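PDB 4YMX: ABC-type amino acid transport system, periplasmic component from Caldanaerobacter subterraneus subsp. tengcongensis MB4, which binds arginine in the cleft between its two lobes and, as the substrate-binding protein of an amino acid ABC transporter, delivers substrate to the transporter. Local coordinates for residues Asp85-Lys89 / Leu172-Ser176. Numbering follows the deposited sequence.
Sequences DMDFK and LNRVS. With ARG (arginine), chain C.
L172 ends strand 168-172 in one lobe. Facing it from the other lobe, 85-89 leaves strand 80-85 toward helix 91-96, extended at M86 (-150/166), helix-like at F88 (-51/-42) and K89 (-59/-22). N173 has helix-like backbone angles (-66/-43) and puts its CA 5.6 Å from that of D87. N173 OD1 accepts a 2.8 Å hydrogen bond from K89 NZ, the lysine extended beyond a p chi1. One water joins N173 ND2 (3.0 Å) to D87 OD1 (3.2 Å), another N173 O to K89 N, 2.9 Å each. This is the closed cleft of a two-lobed, family 3 solute-binding protein: F88, chi1 t, lays a ring face against the bound arginine, F88 CD1 3.4 Å from the ligand's NE. R174 turns extended (-125/141) and, folded m, m, m, passes D87, its CD 3.6 Å from D87 OD1. R174 NH1 donates to D85 OD2 at 2.9 Å and R174 NH2 to D85 OD1 at 3.1 Å, a two-pronged salt bridge; D85 OD1 is also hydrogen-bonded to H53 NE2. The chain then runs into helix 175-183, V175 N hydrogen-bonded to D46 OD2.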
# COMPACT_ATOMS: atom_id res chain seq x y z
N ASP A 85 -11.45 3.95 -6.68
CA ASP A 85 -10.54 4.52 -5.68
C ASP A 85 -11.33 4.84 -4.41
O ASP A 85 -12.39 5.48 -4.46
CB ASP A 85 -9.88 5.77 -6.25
CG ASP A 85 -8.77 6.32 -5.38
OD1 ASP A 85 -8.33 7.45 -5.65
OD2 ASP A 85 -8.33 5.63 -4.43
N MET A 86 -10.86 4.32 -3.29
CA MET A 86 -11.51 4.54 -2.00
C MET A 86 -10.48 4.52 -0.88
O MET A 86 -9.33 4.08 -1.07
CB MET A 86 -12.57 3.46 -1.76
CG MET A 86 -11.99 2.07 -1.55
SD MET A 86 -13.25 0.78 -1.47
CE MET A 86 -13.72 0.69 -3.18
N ASP A 87 -10.88 5.00 0.29
CA ASP A 87 -10.04 4.93 1.48
C ASP A 87 -9.60 3.49 1.72
O ASP A 87 -10.40 2.57 1.57
CB ASP A 87 -10.78 5.44 2.71
CG ASP A 87 -11.12 6.92 2.63
OD1 ASP A 87 -10.44 7.68 1.91
OD2 ASP A 87 -12.08 7.33 3.31
N PHE A 88 -8.32 3.30 2.05
CA PHE A 88 -7.79 1.94 2.24
C PHE A 88 -8.65 1.11 3.19
O PHE A 88 -8.92 -0.08 2.94
CB PHE A 88 -6.35 1.99 2.73
CG PHE A 88 -5.73 0.62 2.92
CD1 PHE A 88 -5.12 -0.04 1.87
CD2 PHE A 88 -5.78 -0.01 4.16
CE1 PHE A 88 -4.56 -1.31 2.05
CE2 PHE A 88 -5.23 -1.26 4.34
CZ PHE A 88 -4.60 -1.91 3.29
N LYS A 89 -9.09 1.73 4.28
CA LYS A 89 -9.90 1.05 5.29
C LYS A 89 -11.21 0.45 4.76
O LYS A 89 -11.76 -0.48 5.37
CB LYS A 89 -10.21 2.01 6.45
CG LYS A 89 -11.16 3.12 6.06
CD LYS A 89 -11.33 4.13 7.19
CE LYS A 89 -12.44 5.11 6.85
NZ LYS A 89 -12.61 6.13 7.92
N LEU A 172 -5.38 8.61 9.87
CA LEU A 172 -5.81 9.25 8.62
C LEU A 172 -6.39 8.24 7.64
O LEU A 172 -5.94 7.09 7.56
CB LEU A 172 -4.62 9.95 7.96
CG LEU A 172 -4.11 11.28 8.54
CD1 LEU A 172 -5.23 12.31 8.61
CD2 LEU A 172 -3.44 11.10 9.90
N ASN A 173 -7.37 8.68 6.85
CA ASN A 173 -7.88 7.86 5.76
C ASN A 173 -6.86 7.62 4.67
O ASN A 173 -6.73 6.51 4.16
CB ASN A 173 -9.12 8.51 5.15
CG ASN A 173 -10.31 8.48 6.07
OD1 ASN A 173 -10.42 7.61 6.94
ND2 ASN A 173 -11.22 9.43 5.90
N ARG A 174 -6.13 8.68 4.30
CA ARG A 174 -5.24 8.67 3.15
C ARG A 174 -3.82 9.08 3.52
O ARG A 174 -3.61 10.00 4.33
CB ARG A 174 -5.76 9.60 2.05
CG ARG A 174 -7.16 9.25 1.57
CD ARG A 174 -7.12 8.08 0.60
NE ARG A 174 -6.83 8.52 -0.76
CZ ARG A 174 -7.15 7.84 -1.86
NH1 ARG A 174 -7.76 6.68 -1.78
NH2 ARG A 174 -6.86 8.34 -3.05
N VAL A 175 -2.86 8.40 2.91
CA VAL A 175 -1.45 8.63 3.20
C VAL A 175 -1.03 10.07 2.89
O VAL A 175 -0.18 10.63 3.58
CB VAL A 175 -0.58 7.63 2.41
CG1 VAL A 175 0.91 7.94 2.58
CG2 VAL A 175 -0.88 6.21 2.86
N SER A 176 -1.63 10.66 1.86
CA SER A 176 -1.27 12.02 1.48
C SER A 176 -1.48 13.01 2.64
O SER A 176 -0.70 13.94 2.81
CB SER A 176 -2.07 12.46 0.25
OG SER A 176 -3.45 12.26 0.47
N ARG C . 0.88 -2.74 3.42
CA ARG C . 0.05 -2.03 4.43
C ARG C . -1.20 -2.83 4.76
O ARG C . -1.49 -3.84 4.12
CB ARG C . -0.35 -0.64 3.91
CG ARG C . -1.04 -0.67 2.56
CD ARG C . -1.65 0.68 2.22
NE ARG C . -2.01 0.75 0.81
CZ ARG C . -2.56 1.81 0.23
NH1 ARG C . -2.83 2.91 0.92
NH2 ARG C . -2.86 1.77 -1.06
OXT ARG C . -1.94 -2.48 5.68
O HOH W 1 -10.85 10.62 3.14
O HOH W 2 -7.76 4.09 5.41